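Local coordinates for protein NalD (Pseudomonas aeruginosa PAO1, PDB 5DAJ) that serves as the secondary, TetR-family repressor of the MexAB-OprM multidrug efflux pump, whose expression is induced when novobiocin binds the repressor, at residues A18-F23 with K105-T110; T31-I36 with G45-H50; L93-S98 with G172-W177; L112-E117 with W177-R182. All blocks are in the same frame, centred on the assembly; numbering follows the deposited sequence.

Interaction 1: residues A18-F23 with K105-T110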
# COMPACT_ATOMS: atom_id res chain seq x y z
N ALA A 18 -24.83 0.37 -3.75
CA ALA A 18 -25.03 -0.98 -3.20
C ALA A 18 -23.74 -1.79 -3.17
O ALA A 18 -23.35 -2.33 -2.13
CB ALA A 18 -26.08 -1.73 -4.00
N ALA A 19 -23.04 -1.81 -4.30
CA ALA A 19 -21.74 -2.47 -4.41
C ALA A 19 -20.69 -1.89 -3.45
O ALA A 19 -19.90 -2.64 -2.86
CB ALA A 19 -21.23 -2.39 -5.84
N GLU A 20 -20.67 -0.56 -3.34
CA GLU A 20 -19.75 0.15 -2.43
C GLU A 20 -19.94 -0.35 -1.00
O GLU A 20 -18.98 -0.75 -0.35
CB GLU A 20 -19.98 1.66 -2.51
CG GLU A 20 -19.07 2.51 -1.64
CD GLU A 20 -19.44 3.99 -1.66
OE1 GLU A 20 -19.84 4.50 -2.73
OE2 GLU A 20 -19.32 4.65 -0.61
N GLU A 21 -21.19 -0.38 -0.55
CA GLU A 21 -21.52 -0.88 0.80
C GLU A 21 -21.16 -2.36 0.98
O GLU A 21 -20.56 -2.74 2.00
CB GLU A 21 -23.02 -0.63 1.07
CG GLU A 21 -23.64 -1.02 2.36
CD GLU A 21 -25.10 -1.43 2.21
OE1 GLU A 21 -25.46 -2.64 2.11
OE2 GLU A 21 -25.91 -0.49 2.17
N LEU A 22 -21.50 -3.19 -0.01
CA LEU A 22 -21.23 -4.64 0.06
C LEU A 22 -19.74 -4.97 0.03
O LEU A 22 -19.26 -5.73 0.87
CB LEU A 22 -21.95 -5.41 -1.05
CG LEU A 22 -23.32 -5.96 -0.65
CD1 LEU A 22 -24.40 -4.91 -0.85
CD2 LEU A 22 -23.65 -7.21 -1.45
N PHE A 23 -19.02 -4.41 -0.95
CA PHE A 23 -17.57 -4.57 -1.05
C PHE A 23 -16.90 -4.19 0.26
O PHE A 23 -16.03 -4.92 0.76
CB PHE A 23 -16.96 -3.70 -2.15
CG PHE A 23 -17.27 -4.14 -3.56
CD1 PHE A 23 -17.74 -5.42 -3.86
CD2 PHE A 23 -17.04 -3.26 -4.61
CE1 PHE A 23 -17.99 -5.79 -5.16
CE2 PHE A 23 -17.31 -3.63 -5.92
CZ PHE A 23 -17.78 -4.90 -6.20
N LYS A 105 -14.74 9.04 -0.96
CA LYS A 105 -13.34 8.74 -1.32
C LYS A 105 -12.73 7.75 -0.34
O LYS A 105 -12.11 6.76 -0.74
CB LYS A 105 -12.48 10.02 -1.34
CG LYS A 105 -11.15 9.92 -2.10
CD LYS A 105 -10.25 11.13 -1.79
CE LYS A 105 -9.48 11.66 -2.99
NZ LYS A 105 -8.17 10.97 -3.18
N ARG A 106 -12.90 8.04 0.94
CA ARG A 106 -12.37 7.19 2.01
C ARG A 106 -12.92 5.77 1.87
O ARG A 106 -12.14 4.82 1.84
CB ARG A 106 -12.71 7.76 3.39
CG ARG A 106 -12.06 7.03 4.56
CD ARG A 106 -12.71 7.40 5.88
NE ARG A 106 -13.02 8.84 5.96
CZ ARG A 106 -14.20 9.38 6.27
NH1 ARG A 106 -15.26 8.62 6.59
NH2 ARG A 106 -14.33 10.70 6.28
N ARG A 107 -14.24 5.65 1.74
CA ARG A 107 -14.90 4.34 1.62
C ARG A 107 -14.38 3.52 0.42
O ARG A 107 -13.98 2.36 0.58
CB ARG A 107 -16.42 4.50 1.52
CG ARG A 107 -17.08 4.98 2.82
CD ARG A 107 -18.55 5.37 2.64
NE ARG A 107 -19.36 4.31 2.05
CZ ARG A 107 -19.97 3.32 2.70
NH1 ARG A 107 -19.91 3.21 4.03
NH2 ARG A 107 -20.66 2.41 2.03
N ILE A 108 -14.35 4.15 -0.75
CA ILE A 108 -13.93 3.49 -1.98
C ILE A 108 -12.44 3.11 -1.96
O ILE A 108 -12.07 2.02 -2.42
CB ILE A 108 -14.26 4.34 -3.22
CG1 ILE A 108 -15.78 4.34 -3.45
CG2 ILE A 108 -13.56 3.80 -4.47
CD1 ILE A 108 -16.28 5.37 -4.44
N LEU A 109 -11.59 3.99 -1.45
CA LEU A 109 -10.15 3.69 -1.35
C LEU A 109 -9.85 2.62 -0.32
O LEU A 109 -8.92 1.84 -0.51
CB LEU A 109 -9.32 4.94 -1.07
CG LEU A 109 -9.21 5.93 -2.22
CD1 LEU A 109 -8.38 7.11 -1.77
CD2 LEU A 109 -8.59 5.33 -3.47
N THR A 110 -10.64 2.56 0.76
CA THR A 110 -10.52 1.47 1.74
C THR A 110 -10.86 0.15 1.04
O THR A 110 -10.22 -0.87 1.30
CB THR A 110 -11.48 1.65 2.99
OG1 THR A 110 -11.28 2.91 3.63
CG2 THR A 110 -11.34 0.61 4.09
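Glu20 and Arg107 join helix 6-26 to helix 103-114 through a salt bridge, with Ile108 beside the carboxylate. The two helix segments cross at 57°, their axes 9.8 Å apart, a spacing that long polar side chains can bridge. Glu20 reaches out as an extended chain, and Arg107 comes across it at about a right angle. Only the inner nitrogen of the guanidinium makes the bond: Arg107 NE donates to Glu20 OE2 at 2.7 Å with an N-H...O angle of 165°. The acceptor lies in the guanidinium plane but is met on the anti side of the carboxylate, and the two flat groups are tilted by about half a right angle, so this is a single-point contact and not a side-by-side, two-bond pairing. A bend at chi3 (55°) turns the end of the arginine across helix 6-26, where Arg107 NH2 comes 3.6 Å from Glu21 CA. Ile108 supplies the apolar flank, its CD1 lying 4.0 Å from Glu20 OE1. That second oxygen is held by Lys104 in a further salt bridge, so both oxygens of the buried Glu20 have a cationic partner. Helix 54-63 lies against the same junction, with Met61 on Glu20 and Leu62 on Ile108, and the contact thereby ties the first helix of the probable DNA-binding region to the C-terminal helical body.

Interaction 2: residues T31-I36 with G45-H50; sequences TSLEQI and GAVYWH
Leu33, with chi1 near -64° and chi2 near 170°, points its forked end at helix 44-51, one methyl for Val47 and the other for Tyr48. Tyr48 turns a ring face to the leucine, whose side chain crosses it at about a right angle. Leu33 CD1 sits over that face, 3.7 Å from the ring centroid and 27° off the normal, a CH-pi contact displaced toward the hydroxyl side; Leu33 CD1 to Tyr48 CZ is 3.4 Å. The other methyl, Leu33 CD2, meets Val47 CG1 at 3.8 Å. A branched leucine suits the place because it can serve both neighbours at once, while a compact valine lets the helices draw near, with Leu33 CA and Val47 CA 6.9 Å apart. At the start of helix 33-40, Ser32 and Gln35 form a capping box: Gln35 N donates to Ser32 OG, and Ser32 N to Gln35 OE1. This fixes the helix start immediately before Leu33. The two helices make up the predicted helix-turn-helix, in which the second, 44-51, would be the recognition helix as in other TetR-family repressors. Behind them, Leu57 of helix 54-63 packs on both Leu33 and Val47, and Leu22 and Phe23 of helix 6-26 support Thr31, completing the small helical bundle that probably binds DNA.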
# COMPACT_ATOMS: atom_id res chain seq x y z
N THR A 31 -18.35 -10.90 -2.74
CA THR A 31 -19.50 -10.15 -3.22
C THR A 31 -19.74 -10.47 -4.70
O THR A 31 -18.89 -10.21 -5.55
CB THR A 31 -19.31 -8.63 -3.08
OG1 THR A 31 -19.06 -8.32 -1.70
CG2 THR A 31 -20.57 -7.87 -3.53
N SER A 32 -20.92 -11.00 -4.98
CA SER A 32 -21.32 -11.36 -6.33
C SER A 32 -22.18 -10.27 -6.96
O SER A 32 -22.69 -9.38 -6.27
CB SER A 32 -22.11 -12.67 -6.31
OG SER A 32 -23.37 -12.47 -5.71
N LEU A 33 -22.34 -10.36 -8.27
CA LEU A 33 -23.20 -9.43 -9.01
C LEU A 33 -24.67 -9.66 -8.66
O LEU A 33 -25.46 -8.71 -8.66
CB LEU A 33 -22.97 -9.55 -10.52
CG LEU A 33 -21.57 -9.15 -11.00
CD1 LEU A 33 -21.36 -9.54 -12.46
CD2 LEU A 33 -21.30 -7.68 -10.82
N GLU A 34 -25.02 -10.91 -8.38
CA GLU A 34 -26.37 -11.28 -7.93
C GLU A 34 -26.72 -10.59 -6.61
O GLU A 34 -27.77 -9.96 -6.48
CB GLU A 34 -26.50 -12.80 -7.78
CG GLU A 34 -27.92 -13.27 -7.45
CD GLU A 34 -28.09 -14.78 -7.52
OE1 GLU A 34 -27.11 -15.52 -7.25
OE2 GLU A 34 -29.22 -15.24 -7.84
N GLN A 35 -25.80 -10.67 -5.66
CA GLN A 35 -25.94 -10.02 -4.35
C GLN A 35 -26.05 -8.50 -4.44
O GLN A 35 -26.80 -7.87 -3.68
CB GLN A 35 -24.77 -10.39 -3.45
CG GLN A 35 -24.80 -11.82 -2.96
CD GLN A 35 -23.50 -12.27 -2.33
OE1 GLN A 35 -22.41 -11.91 -2.78
NE2 GLN A 35 -23.59 -13.10 -1.29
N ILE A 36 -25.28 -7.91 -5.35
CA ILE A 36 -25.33 -6.46 -5.60
C ILE A 36 -26.70 -6.05 -6.13
O ILE A 36 -27.29 -5.08 -5.66
CB ILE A 36 -24.22 -6.02 -6.58
CG1 ILE A 36 -22.85 -6.12 -5.90
CG2 ILE A 36 -24.43 -4.58 -7.06
CD1 ILE A 36 -21.68 -6.14 -6.86
N GLY A 45 -29.95 -9.15 -14.37
CA GLY A 45 -29.77 -8.73 -15.76
C GLY A 45 -29.40 -7.28 -15.95
O GLY A 45 -28.58 -6.94 -16.80
N ALA A 46 -30.03 -6.41 -15.16
CA ALA A 46 -29.75 -4.96 -15.21
C ALA A 46 -28.30 -4.61 -14.84
O ALA A 46 -27.69 -3.71 -15.43
CB ALA A 46 -30.71 -4.20 -14.31
N VAL A 47 -27.77 -5.31 -13.84
CA VAL A 47 -26.37 -5.11 -13.40
C VAL A 47 -25.40 -5.50 -14.52
O VAL A 47 -24.56 -4.69 -14.94
CB VAL A 47 -26.03 -5.93 -12.14
CG1 VAL A 47 -24.54 -5.88 -11.84
CG2 VAL A 47 -26.82 -5.43 -10.94
N TYR A 48 -25.56 -6.73 -15.00
CA TYR A 48 -24.83 -7.22 -16.17
C TYR A 48 -24.99 -6.29 -17.40
O TYR A 48 -24.02 -6.03 -18.12
CB TYR A 48 -25.25 -8.65 -16.50
CG TYR A 48 -24.49 -9.71 -15.72
CD1 TYR A 48 -23.21 -10.10 -16.11
CD2 TYR A 48 -25.07 -10.34 -14.62
CE1 TYR A 48 -22.52 -11.07 -15.41
CE2 TYR A 48 -24.40 -11.32 -13.92
CZ TYR A 48 -23.12 -11.70 -14.32
OH TYR A 48 -22.46 -12.69 -13.63
N TRP A 49 -26.17 -5.74 -17.56
CA TRP A 49 -26.49 -4.82 -18.63
C TRP A 49 -25.73 -3.51 -18.58
O TRP A 49 -25.24 -3.04 -19.57
CB TRP A 49 -27.99 -4.56 -18.57
CG TRP A 49 -28.50 -3.78 -19.68
CD1 TRP A 49 -28.95 -2.53 -19.63
CD2 TRP A 49 -28.63 -4.20 -21.03
NE1 TRP A 49 -29.34 -2.11 -20.85
CE2 TRP A 49 -29.15 -3.13 -21.74
CE3 TRP A 49 -28.34 -5.37 -21.72
CZ2 TRP A 49 -29.40 -3.19 -23.08
CZ3 TRP A 49 -28.59 -5.42 -23.04
CH2 TRP A 49 -29.10 -4.34 -23.71
N HIS A 50 -25.65 -2.92 -17.41
CA HIS A 50 -24.94 -1.65 -17.19
C HIS A 50 -23.43 -1.75 -17.03
O HIS A 50 -22.70 -0.81 -17.38
CB HIS A 50 -25.52 -0.92 -15.97
CG HIS A 50 -26.89 -0.38 -16.22
ND1 HIS A 50 -27.13 0.55 -17.20
CD2 HIS A 50 -28.08 -0.66 -15.66
CE1 HIS A 50 -28.41 0.85 -17.21
NE2 HIS A 50 -29.02 0.12 -16.29

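Interaction 3: residues L93-S98 with G172-W177; sequences LEAVQS and GLFNDW
Ala95 and Val96 of helix 84-101 meet Leu173 and Phe174 of helix 159-179 in a buried, apolar helix-helix contact within the C-terminal domain. The two segments run nearly parallel, 12° between their directions, with axes 10.4 Å apart. Such a gap is wide enough for an aromatic side chain to enter between the helices, and Phe174 does so. Its CG stands anti to the carbonyl carbon (chi1 -86°), which carries the far end of the ring to the surface of the other helix. There Phe174 CZ lies 4.0 Å from Ala95 CB and 3.4 Å from Ala95 O, while Phe174 CE1 comes 4.0 Å from Val96 CA. Alanine is apt here, since its single methyl lets the ring reach the helix backbone. The second meeting point is between branched side chains: Val96 CG2 touches Leu173 CD1 at 4.1 Å and also borders the ring. Phe174 is further shared with helix 103-114, where Lys105 and Leu109 pack on it, and Val96 and Leu173 are backed by Ala190 and Leu194 of helix 186-201. On the side of the dimer interface Leu173 touches Ala168 of the second subunit, and Asp176 is hydrogen-bonded to His167 of that subunit. No hydrogen bond or salt bridge links the two segments, so the attraction comes from burying hydrocarbon surface and from dispersion around the ring; the nonpolar groups fill the space between the helices without the directional demands that a polar pair would impose.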
# COMPACT_ATOMS: atom_id res chain seq x y z
N LEU A 93 -0.64 17.45 -0.57
CA LEU A 93 -1.21 17.84 0.72
C LEU A 93 -2.73 17.68 0.74
O LEU A 93 -3.29 17.10 1.67
CB LEU A 93 -0.84 19.29 1.05
CG LEU A 93 -1.38 19.86 2.36
CD1 LEU A 93 -0.82 19.09 3.55
CD2 LEU A 93 -1.03 21.33 2.49
N GLU A 94 -3.39 18.18 -0.30
CA GLU A 94 -4.85 18.08 -0.43
C GLU A 94 -5.34 16.64 -0.56
O GLU A 94 -6.38 16.27 0.00
CB GLU A 94 -5.34 18.89 -1.62
CG GLU A 94 -5.16 20.40 -1.44
CD GLU A 94 -5.57 21.18 -2.67
OE1 GLU A 94 -6.21 20.60 -3.58
OE2 GLU A 94 -5.26 22.40 -2.72
N ALA A 95 -4.60 15.85 -1.32
CA ALA A 95 -4.91 14.42 -1.48
C ALA A 95 -4.95 13.73 -0.11
O ALA A 95 -5.92 13.03 0.22
CB ALA A 95 -3.89 13.74 -2.38
N VAL A 96 -3.90 13.94 0.69
CA VAL A 96 -3.81 13.35 2.03
C VAL A 96 -4.94 13.88 2.91
O VAL A 96 -5.62 13.10 3.58
CB VAL A 96 -2.44 13.61 2.70
CG1 VAL A 96 -2.44 13.19 4.17
CG2 VAL A 96 -1.34 12.87 1.96
N GLN A 97 -5.14 15.19 2.89
CA GLN A 97 -6.22 15.82 3.65
C GLN A 97 -7.64 15.38 3.23
O GLN A 97 -8.54 15.34 4.07
CB GLN A 97 -6.11 17.33 3.56
CG GLN A 97 -4.93 17.89 4.35
CD GLN A 97 -4.85 19.40 4.30
OE1 GLN A 97 -5.16 20.01 3.29
NE2 GLN A 97 -4.42 20.00 5.40
N SER A 98 -7.83 15.02 1.96
CA SER A 98 -9.14 14.52 1.44
C SER A 98 -9.64 13.23 2.11
O SER A 98 -10.85 12.95 2.11
CB SER A 98 -9.08 14.29 -0.07
OG SER A 98 -8.33 13.14 -0.38
N GLY A 172 1.84 5.13 0.44
CA GLY A 172 2.08 4.56 1.76
C GLY A 172 1.26 5.22 2.85
O GLY A 172 0.71 4.54 3.71
N LEU A 173 1.18 6.54 2.81
CA LEU A 173 0.37 7.29 3.77
C LEU A 173 -1.11 6.90 3.69
O LEU A 173 -1.74 6.67 4.72
CB LEU A 173 0.51 8.80 3.55
CG LEU A 173 1.87 9.40 3.91
CD1 LEU A 173 1.93 10.83 3.43
CD2 LEU A 173 2.12 9.34 5.41
N PHE A 174 -1.63 6.84 2.47
CA PHE A 174 -3.00 6.36 2.21
C PHE A 174 -3.18 4.96 2.78
O PHE A 174 -4.12 4.70 3.51
CB PHE A 174 -3.31 6.34 0.71
CG PHE A 174 -3.80 7.66 0.17
CD1 PHE A 174 -3.08 8.82 0.37
CD2 PHE A 174 -4.97 7.73 -0.57
CE1 PHE A 174 -3.53 10.03 -0.13
CE2 PHE A 174 -5.44 8.93 -1.09
CZ PHE A 174 -4.71 10.08 -0.87
N ASN A 175 -2.24 4.09 2.46
CA ASN A 175 -2.32 2.69 2.87
C ASN A 175 -2.29 2.53 4.39
O ASN A 175 -3.14 1.85 4.97
CB ASN A 175 -1.17 1.88 2.26
CG ASN A 175 -1.57 0.47 1.94
OD1 ASN A 175 -1.47 -0.42 2.79
ND2 ASN A 175 -2.04 0.25 0.72
N ASP A 176 -1.29 3.17 5.02
CA ASP A 176 -1.14 3.15 6.49
C ASP A 176 -2.39 3.68 7.17
O ASP A 176 -2.94 3.03 8.06
CB ASP A 176 0.08 3.97 6.95
CG ASP A 176 1.29 3.12 7.28
OD1 ASP A 176 1.17 1.90 7.47
OD2 ASP A 176 2.41 3.68 7.36
N TRP A 177 -2.84 4.86 6.75
CA TRP A 177 -3.95 5.53 7.44
C TRP A 177 -5.26 4.77 7.30
O TRP A 177 -5.99 4.63 8.27
CB TRP A 177 -4.16 6.96 6.96
CG TRP A 177 -5.11 7.68 7.85
CD1 TRP A 177 -4.82 8.24 9.06
CD2 TRP A 177 -6.50 7.88 7.64
NE1 TRP A 177 -5.95 8.79 9.61
CE2 TRP A 177 -7.00 8.58 8.76
CE3 TRP A 177 -7.39 7.53 6.62
CZ2 TRP A 177 -8.34 8.95 8.88
CZ3 TRP A 177 -8.73 7.90 6.74
CH2 TRP A 177 -9.19 8.60 7.87

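Interaction 4: residues L112-E117 with W177-R182; sequences LMQRCE and WLRDPR
Gln114 and Arg179 stand at the closest backbone approach, their CA atoms 7.2 Å apart, close to where helix 159-179 ends and Asp180 departs from helical angles. Gln114 bends at chi2 (99°), which folds its amide group onto the last turn of that helix: Gln114 CD lies 3.9 Å from Arg179 CA, and the amide as a whole rests against the start of the Arg179 side chain. A polar but flexible side chain suits a place beside the last turn, where it lies against backbone and methylenes alike. The apolar half of the contact is formed by Met113, present as selenomethionine. Its chain is extended, and Met113 SE comes to 4.0 Å from Leu178 CD1. The two side chains cross at a slant, and the long, unbranched reach of the one meets a branched methyl of the other. Leu178 continues onto Leu109 and Thr110, so that it is embedded along the flank of helix 103-114. Past the helix, Asp180 makes an Asx turn, its OD1 accepting from Arg182 N and, in a salt bridge, from Arg182 NE. Arg179 turns its guanidinium away from Gln114, to a salt bridge with Asp176 and a hydrogen bond to Asn130 of the second subunit. In the fold the contact brings helix 103-114 against the end of helix 159-179, with Leu171 and Asn175 also packing on Met113, Phe58 of helix 54-63 behind Leu112, and Val133 of the second subunit packing on Arg179.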
# COMPACT_ATOMS: atom_id res chain seq x y z
N LEU A 112 -10.42 -0.46 -2.25
CA LEU A 112 -9.29 -0.66 -3.16
C LEU A 112 -8.05 -1.27 -2.49
O LEU A 112 -7.44 -2.20 -3.01
CB LEU A 112 -8.88 0.66 -3.81
CG LEU A 112 -7.59 0.62 -4.63
CD1 LEU A 112 -7.73 -0.38 -5.76
CD2 LEU A 112 -7.24 2.00 -5.18
N MSE A 113 -7.70 -0.75 -1.33
CA MSE A 113 -6.45 -1.13 -0.68
C MSE A 113 -6.58 -2.14 0.41
O MSE A 113 -5.58 -2.70 0.87
CB MSE A 113 -5.85 0.13 -0.10
CG MSE A 113 -5.66 1.12 -1.24
SE MSE A 113 -4.56 2.60 -0.63
CE MSE A 113 -4.50 3.57 -2.35
N GLN A 114 -7.81 -2.45 0.79
CA GLN A 114 -8.08 -3.27 1.96
C GLN A 114 -9.10 -4.40 1.79
O GLN A 114 -9.01 -5.43 2.49
CB GLN A 114 -8.57 -2.37 3.06
CG GLN A 114 -8.18 -2.81 4.45
CD GLN A 114 -6.99 -2.05 4.93
OE1 GLN A 114 -6.97 -0.81 4.87
NE2 GLN A 114 -5.98 -2.78 5.40
N ARG A 115 -10.04 -4.23 0.88
CA ARG A 115 -11.14 -5.17 0.73
C ARG A 115 -11.19 -5.83 -0.64
O ARG A 115 -12.25 -6.29 -1.05
CB ARG A 115 -12.47 -4.46 1.00
CG ARG A 115 -12.58 -3.77 2.34
CD ARG A 115 -12.78 -4.74 3.49
NE ARG A 115 -12.05 -4.31 4.67
CZ ARG A 115 -12.43 -3.32 5.49
NH1 ARG A 115 -13.55 -2.64 5.29
NH2 ARG A 115 -11.67 -3.02 6.54
N CYS A 116 -10.07 -5.90 -1.36
CA CYS A 116 -10.06 -6.63 -2.63
C CYS A 116 -8.71 -7.22 -3.02
O CYS A 116 -7.67 -6.67 -2.74
CB CYS A 116 -10.62 -5.78 -3.76
SG CYS A 116 -9.43 -4.78 -4.63
N GLU A 117 -8.78 -8.38 -3.67
CA GLU A 117 -7.59 -9.12 -4.08
C GLU A 117 -7.59 -9.19 -5.59
O GLU A 117 -8.60 -9.52 -6.21
CB GLU A 117 -7.54 -10.53 -3.44
CG GLU A 117 -8.83 -11.34 -3.46
CD GLU A 117 -8.73 -12.64 -2.69
OE1 GLU A 117 -8.34 -12.62 -1.51
OE2 GLU A 117 -9.04 -13.71 -3.27
N TRP A 177 -2.84 4.86 6.75
CA TRP A 177 -3.95 5.53 7.44
C TRP A 177 -5.26 4.77 7.30
O TRP A 177 -5.99 4.63 8.27
CB TRP A 177 -4.16 6.96 6.96
CG TRP A 177 -5.11 7.68 7.85
CD1 TRP A 177 -4.82 8.24 9.06
CD2 TRP A 177 -6.50 7.88 7.64
NE1 TRP A 177 -5.95 8.79 9.61
CE2 TRP A 177 -7.00 8.58 8.76
CE3 TRP A 177 -7.39 7.53 6.62
CZ2 TRP A 177 -8.34 8.95 8.88
CZ3 TRP A 177 -8.73 7.90 6.74
CH2 TRP A 177 -9.19 8.60 7.87
N LEU A 178 -5.54 4.29 6.10
CA LEU A 178 -6.75 3.50 5.84
C LEU A 178 -6.74 2.16 6.58
O LEU A 178 -7.78 1.69 7.02
CB LEU A 178 -6.93 3.27 4.35
CG LEU A 178 -7.24 4.51 3.52
CD1 LEU A 178 -7.03 4.25 2.03
CD2 LEU A 178 -8.64 5.02 3.79
N ARG A 179 -5.56 1.57 6.73
CA ARG A 179 -5.37 0.34 7.54
C ARG A 179 -5.59 0.65 9.03
O ARG A 179 -6.27 -0.09 9.72
CB ARG A 179 -3.97 -0.25 7.32
CG ARG A 179 -3.68 -1.54 8.09
CD ARG A 179 -2.24 -2.02 7.94
NE ARG A 179 -1.28 -0.92 8.12
CZ ARG A 179 -0.91 -0.42 9.29
NH1 ARG A 179 -1.37 -0.91 10.44
NH2 ARG A 179 -0.05 0.58 9.32
N ASP A 180 -4.98 1.73 9.51
CA ASP A 180 -5.06 2.16 10.93
C ASP A 180 -5.15 3.69 11.03
O ASP A 180 -4.13 4.38 11.00
CB ASP A 180 -3.84 1.65 11.70
CG ASP A 180 -3.83 2.10 13.17
OD1 ASP A 180 -4.86 2.62 13.66
OD2 ASP A 180 -2.78 1.92 13.84
N PRO A 181 -6.38 4.23 11.13
CA PRO A 181 -6.57 5.70 11.21
C PRO A 181 -6.14 6.37 12.51
O PRO A 181 -6.16 7.59 12.59
CB PRO A 181 -8.08 5.88 10.98
CG PRO A 181 -8.69 4.56 11.21
CD PRO A 181 -7.66 3.52 10.92
N ARG A 182 -5.74 5.59 13.50
CA ARG A 182 -5.12 6.13 14.73
C ARG A 182 -3.70 6.65 14.51
O ARG A 182 -3.19 7.42 15.33
CB ARG A 182 -5.06 5.07 15.83
CG ARG A 182 -6.37 4.39 16.22
CD ARG A 182 -6.06 3.18 17.10
NE ARG A 182 -5.50 2.05 16.34
CZ ARG A 182 -4.64 1.13 16.81
NH1 ARG A 182 -4.19 1.17 18.05
NH2 ARG A 182 -4.22 0.16 16.00

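The four contacts run from the probable DNA-binding region to the dimerising body. Interaction 2 holds the predicted helix-turn-helix together and falls, along the chain, between the two segments of interaction 1, which ties helix 6-26 to helix 103-114; their centres are 16 Å apart and they touch through helices 6-26 and 33-40. Helix 103-114 then passes on to interaction 4, the centres of interactions 1 and 4 being 11 Å apart. Interactions 3 and 4 share Trp177 and helix 159-179, and both reach the second subunit. Interactions 2 and 3, with centres about 32 Å apart, do not touch. The contacts thus join the probable DNA-binding region to the dimerising body, between which a ligand-induced change could be passed on, as in TetR-family repressors.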